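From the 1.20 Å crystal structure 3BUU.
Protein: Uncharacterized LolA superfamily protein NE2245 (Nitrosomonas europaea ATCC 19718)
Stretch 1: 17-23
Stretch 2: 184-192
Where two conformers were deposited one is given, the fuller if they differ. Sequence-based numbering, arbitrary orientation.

Stretch 1 (17-23) DEIRFPQ
Stretch 2 184-192: GEMRPTRII

This is a helix-end-on-strand contact in which one buried arginine of the strand, Arg-187, bonds to carbonyls near the end of the helix, while aliphatic and water-mediated contacts fill in around it. Residues 17-20 are helical; Phe-21 N still bonds back to Asp-17 O (3.0 Å), but Phe-21 itself (phi/psi -142/152) turns extended, and Pro-22 follows at -55/143. Residues 185-192 form a strand, extended except at Thr-189 (-109/-2). The register is set by Arg-20 and Arg-187, whose CA atoms lie 5.4 Å apart; Pro-22 CA and Gly-184 CA pair at 8.2 Å, too far for contact. Between these pairs the numbering rises in stretch 1 and falls in stretch 2, so the chains run in opposite senses past the helix end. Gly-184, at 94/-7, adopts backbone angles that would jam a CB against the preceding carbonyl.

Arg-187 (chi1 m, chi2 and chi3 t, chi4 -79°) starts sideways and reaches in. Its NH1 donates to Glu-18 O at 2.8 Å and 152°, and weakly to Ile-19 O at 2.9 Å. Pro-22 N lies over one guanidinium face, 3.4 Å from Arg-187 NH1. Water 1 donates to Glu-18 O and accepts from Arg-187 NH2.

Ile-19 (m, t) makes apolar contact through CG2, 4.3 Å from Pro-188 CD; CG2 also closely approaches the carbonyl Met-186 O (3.3 Å). The CA-to-CB bond of Arg-20 (t, p, t, chi4 116°) points away, yet the side-chain end returns, with CD 3.9 Å from Pro-188 CG and CZ 3.1 Å from Ile-191 CD1. Ile-191 (m, t), its CA-to-CB bond toward stretch 1, covers one guanidinium face. Water 3 accepts from Arg-20 NH1 and donates to Arg-20 O and Pro-188 O.

Glu-18 (p, t) OE2 and Glu-185 (m, m; CA-to-CB toward stretch 1) OE2 approach to 4.6 Å despite like charge; water 2 donates to both, weakly to Glu-18.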

ATOM      1  N   ASP A  17      -3.642 -10.088  -5.296  1.00  7.32           N
ATOM      2  CA  ASP A  17      -3.569  -8.722  -5.813  1.00  7.19           C
ATOM      3  C   ASP A  17      -4.872  -8.272  -6.462  1.00  7.53           C
ATOM      4  O   ASP A  17      -5.291  -7.123  -6.276  1.00  7.61           O
ATOM      5  CB  ASP A  17      -2.499  -8.585  -6.891  1.00  8.01           C
ATOM      6  CG  ASP A  17      -1.064  -8.400  -6.402  1.00  9.28           C
ATOM      7  OD1 ASP A  17      -0.814  -8.039  -5.243  1.00 10.18           O
ATOM      8  OD2 ASP A  17      -0.174  -8.593  -7.292  1.00 10.62           O
ATOM      9  N   GLU A  18      -5.490  -9.157  -7.256  1.00  7.64           N
ATOM     10  CA  GLU A  18      -6.703  -8.780  -7.959  1.00  8.63           C
ATOM     11  C   GLU A  18      -7.920  -8.663  -7.042  1.00  8.01           C
ATOM     12  O   GLU A  18      -8.867  -7.976  -7.402  1.00  8.46           O
ATOM     13  CB  GLU A  18      -6.940  -9.688  -9.137  1.00 11.27           C
ATOM     14  CG  GLU A  18      -7.532 -10.957  -8.817  1.00 15.26           C
ATOM     15  CD  GLU A  18      -7.645 -11.867 -10.042  1.00 18.41           C
ATOM     16  OE1 GLU A  18      -7.200 -11.474 -11.143  1.00 22.46           O
ATOM     17  OE2 GLU A  18      -8.177 -12.968  -9.906  1.00 17.14           O
ATOM     18  N   ILE A  19      -7.868  -9.285  -5.863  1.00  7.73           N
ATOM     19  CA  ILE A  19      -8.876  -9.060  -4.848  1.00  7.69           C
ATOM     20  C   ILE A  19      -8.660  -7.705  -4.159  1.00  7.22           C
ATOM     21  O   ILE A  19      -9.626  -6.992  -3.895  1.00  8.32           O
ATOM     22  CB  ILE A  19      -8.922 -10.240  -3.891  1.00  7.83           C
ATOM     23  CG1 ILE A  19      -9.572 -11.421  -4.612  1.00  9.39           C
ATOM     24  CG2 ILE A  19      -9.611  -9.870  -2.582  1.00  9.18           C
ATOM     25  CD1 ILE A  19      -9.342 -12.741  -3.910  1.00  9.88           C
ATOM     26  N   ARG A  20      -7.417  -7.388  -3.837  1.00  7.36           N
ATOM     27  CA  ARG A  20      -7.137  -6.135  -3.177  1.00  8.13           C
ATOM     28  C   ARG A  20      -7.577  -4.948  -4.043  1.00  7.69           C
ATOM     29  O   ARG A  20      -8.264  -4.045  -3.544  1.00  8.82           O
ATOM     30  CB  ARG A  20      -5.653  -6.087  -2.883  1.00  9.03           C
ATOM     31  CG  ARG A  20      -5.095  -4.747  -2.330  1.00 15.69           C
ATOM     32  CD  ARG A  20      -5.430  -4.459  -0.874  1.00 17.43           C
ATOM     33  NE  ARG A  20      -4.534  -3.369  -0.452  1.00 17.74           N
ATOM     34  CZ  ARG A  20      -4.874  -2.122  -0.071  1.00 18.04           C
ATOM     35  NH1 ARG A  20      -6.171  -1.704  -0.035  1.00 16.62           N
ATOM     36  NH2 ARG A  20      -3.883  -1.283   0.249  1.00 18.70           N
ATOM     37  N   PHE A  21      -7.151  -4.927  -5.299  1.00  6.97           N
ATOM     38  CA  PHE A  21      -7.446  -3.765  -6.157  1.00  7.12           C
ATOM     39  C   PHE A  21      -7.747  -4.214  -7.571  1.00  7.97           C
ATOM     40  O   PHE A  21      -7.230  -5.209  -8.054  1.00  7.60           O
ATOM     41  CB  PHE A  21      -6.248  -2.811  -6.282  1.00  7.88           C
ATOM     42  CG  PHE A  21      -5.954  -1.965  -5.086  1.00  8.08           C
ATOM     43  CD1 PHE A  21      -6.950  -1.241  -4.443  1.00  9.94           C
ATOM     44  CD2 PHE A  21      -4.653  -1.798  -4.660  1.00 11.46           C
ATOM     45  CE1 PHE A  21      -6.642  -0.363  -3.385  1.00 10.87           C
ATOM     46  CE2 PHE A  21      -4.359  -0.925  -3.604  1.00 13.19           C
ATOM     47  CZ  PHE A  21      -5.360  -0.219  -2.979  1.00 13.79           C
ATOM     48  N   PRO A  22      -8.572  -3.415  -8.281  1.00  7.69           N
ATOM     49  CA  PRO A  22      -8.724  -3.638  -9.694  1.00  8.33           C
ATOM     50  C   PRO A  22      -7.380  -3.618 -10.389  1.00  7.65           C
ATOM     51  O   PRO A  22      -6.503  -2.810 -10.022  1.00  7.40           O
ATOM     52  CB  PRO A  22      -9.542  -2.453 -10.147  1.00 10.93           C
ATOM     53  CG  PRO A  22     -10.137  -1.880  -8.976  1.00 10.83           C
ATOM     54  CD  PRO A  22      -9.312  -2.230  -7.808  1.00  8.64           C
ATOM     55  N   GLN A  23      -7.207  -4.484 -11.388  1.00  8.37           N
ATOM     56  CA  GLN A  23      -5.984  -4.503 -12.192  1.00  8.86           C
ATOM     57  C   GLN A  23      -6.217  -3.581 -13.374  1.00  8.13           C
ATOM     58  O   GLN A  23      -6.348  -4.010 -14.526  1.00 10.54           O
ATOM     59  CB  GLN A  23      -5.619  -5.936 -12.604  1.00  9.83           C
ATOM     60  CG  GLN A  23      -5.441  -6.825 -11.344  1.00 10.51           C
ATOM     61  CD  GLN A  23      -4.300  -6.365 -10.466  1.00 10.04           C
ATOM     62  OE1 GLN A  23      -3.147  -6.405 -10.910  1.00 13.13           O
ATOM     63  NE2 GLN A  23      -4.603  -5.842  -9.277  1.00  8.92           N
ATOM     64  N   GLY A 184     -16.278  -5.918  -8.980  1.00 10.12           N
ATOM     65  CA  GLY A 184     -16.047  -7.304  -9.382  1.00 10.43           C
ATOM     66  C   GLY A 184     -15.495  -8.242  -8.334  1.00  8.06           C
ATOM     67  O   GLY A 184     -15.358  -9.461  -8.615  1.00  9.05           O
ATOM     68  N   GLU A 185     -15.123  -7.727  -7.151  1.00  8.29           N
ATOM     69  CA  GLU A 185     -14.571  -8.598  -6.116  1.00  8.13           C
ATOM     70  C   GLU A 185     -15.069  -8.161  -4.765  1.00  7.87           C
ATOM     71  O   GLU A 185     -15.467  -7.014  -4.555  1.00  8.78           O
ATOM     72  CB  GLU A 185     -13.023  -8.516  -6.078  1.00  9.11           C
ATOM     73  CG  GLU A 185     -12.312  -8.886  -7.346  1.00 10.12           C
ATOM     74  CD  GLU A 185     -12.320 -10.346  -7.715  1.00 13.44           C
ATOM     75  OE1 GLU A 185     -12.629 -11.225  -6.881  1.00 14.42           O
ATOM     76  OE2 GLU A 185     -11.934 -10.608  -8.888  1.00 15.72           O
HETATM   77  N   MSE A 186     -14.987  -9.065  -3.781  1.00  8.65           N
HETATM   78  CA  MSE A 186     -15.047  -8.678  -2.369  1.00  8.66           C
HETATM   79  C   MSE A 186     -13.658  -8.166  -1.998  1.00  8.19           C
HETATM   80  O   MSE A 186     -12.713  -8.940  -1.926  1.00  9.92           O
HETATM   81  CB  MSE A 186     -15.401  -9.891  -1.527  1.00 10.05           C
HETATM   82  CG  MSE A 186     -16.843 -10.353  -1.738  1.00 13.77           C
HETATM   83 SE   MSE A 186     -18.162  -9.113  -1.171  1.00 26.37          SE
HETATM   84  CE  MSE A 186     -17.792  -9.138   0.706  1.00 22.61           C
ATOM     85  N   ARG A 187     -13.555  -6.856  -1.792  1.00  7.78           N
ATOM     86  CA  ARG A 187     -12.275  -6.211  -1.586  1.00  6.91           C
ATOM     87  C   ARG A 187     -12.174  -5.727  -0.140  1.00  6.89           C
ATOM     88  O   ARG A 187     -13.143  -5.229   0.439  1.00  7.62           O
ATOM     89  CB  ARG A 187     -12.128  -4.985  -2.471  1.00  7.14           C
ATOM     90  CG  ARG A 187     -12.361  -5.322  -3.954  1.00  7.18           C
ATOM     91  CD  ARG A 187     -11.907  -4.183  -4.826  1.00  8.02           C
ATOM     92  NE  ARG A 187     -12.163  -4.458  -6.246  1.00  7.29           N
ATOM     93  CZ  ARG A 187     -11.390  -5.244  -6.999  1.00  7.11           C
ATOM     94  NH1 ARG A 187     -10.242  -5.705  -6.473  1.00  7.85           N
ATOM     95  NH2 ARG A 187     -11.723  -5.495  -8.260  1.00  8.24           N
ATOM     96  N   PRO A 188     -10.970  -5.803   0.452  1.00  7.03           N
ATOM     97  CA  PRO A 188     -10.805  -5.261   1.803  1.00  7.11           C
ATOM     98  C   PRO A 188     -10.866  -3.735   1.757  1.00  7.35           C
ATOM     99  O   PRO A 188     -10.258  -3.134   0.894  1.00  9.82           O
ATOM    100  CB  PRO A 188      -9.415  -5.743   2.189  1.00  8.80           C
ATOM    101  CG  PRO A 188      -8.655  -5.877   0.871  1.00  9.08           C
ATOM    102  CD  PRO A 188      -9.720  -6.353  -0.126  1.00  7.95           C
ATOM    103  N   THR A 189     -11.625  -3.141   2.648  1.00  7.39           N
ATOM    104  CA  THR A 189     -11.679  -1.705   2.705  1.00  7.61           C
ATOM    105  C   THR A 189     -10.993  -1.126   3.924  1.00  7.45           C
ATOM    106  O   THR A 189     -10.899   0.093   4.053  1.00  8.19           O
ATOM    107  CB  THR A 189     -13.109  -1.175   2.626  1.00  8.59           C
ATOM    108  OG1 THR A 189     -13.813  -1.518   3.817  1.00 10.36           O
ATOM    109  CG2 THR A 189     -13.838  -1.726   1.406  1.00 10.97           C
ATOM    110  N   ARG A 190     -10.464  -1.993   4.796  1.00  7.58           N
ATOM    111  CA  ARG A 190      -9.674  -1.565   5.916  1.00  7.85           C
ATOM    112  C   ARG A 190      -8.395  -2.373   5.967  1.00  8.29           C
ATOM    113  O   ARG A 190      -8.415  -3.609   5.821  1.00  9.49           O
ATOM    114  CB  ARG A 190     -10.465  -1.743   7.201  1.00  9.27           C
ATOM    115  CG  ARG A 190      -9.633  -1.433   8.431  1.00 10.48           C
ATOM    116  CD  ARG A 190     -10.504  -1.407   9.662  1.00 12.04           C
ATOM    117  NE  ARG A 190     -11.181  -0.123   9.712  1.00 11.66           N
ATOM    118  CZ  ARG A 190     -11.690   0.413  10.811  1.00 14.48           C
ATOM    119  NH1 ARG A 190     -11.712  -0.276  11.948  1.00 17.66           N
ATOM    120  NH2 ARG A 190     -12.192   1.634  10.760  1.00 14.94           N
ATOM    121  N   ILE A 191      -7.281  -1.690   6.178  1.00  6.79           N
ATOM    122  CA  ILE A 191      -6.066  -2.404   6.513  0.50  6.70           C
ATOM    123  C   ILE A 191      -5.558  -1.815   7.801  1.00  5.84           C
ATOM    124  O   ILE A 191      -5.563  -0.606   7.995  1.00  7.13           O
ATOM    125  CB  ILE A 191      -4.973  -2.319   5.416  0.50  6.94           C
ATOM    126  CG1 ILE A 191      -5.401  -2.994   4.112  0.50  7.17           C
ATOM    127  CG2 ILE A 191      -3.679  -2.972   5.922  0.50  7.96           C
ATOM    128  CD1 ILE A 191      -4.492  -2.652   2.922  0.50  8.39           C
ATOM    129  N   ILE A 192      -5.136  -2.697   8.699  1.00  6.03           N
ATOM    130  CA  ILE A 192      -4.566  -2.280   9.990  1.00  6.41           C
ATOM    131  C   ILE A 192      -3.110  -2.633  10.008  1.00  6.52           C
ATOM    132  O   ILE A 192      -2.779  -3.784   9.832  1.00  8.47           O
ATOM    133  CB  ILE A 192      -5.312  -2.943  11.155  1.00  8.09           C
ATOM    134  CG1 ILE A 192      -6.833  -2.687  11.045  1.00 10.40           C
ATOM    135  CG2 ILE A 192      -4.766  -2.449  12.490  1.00  9.92           C
ATOM    136  CD1 ILE A 192      -7.551  -3.871  10.488  1.00 13.93           C
TER
HETATM  137  O   HOH W   1     -10.147  -7.292  -9.736  1.00 11.73           O
HETATM  138  O   HOH W   2     -10.933 -12.395 -10.481  1.00 21.91           O
HETATM  139  O   HOH W   3      -8.567  -2.624  -1.214  1.00 16.59           O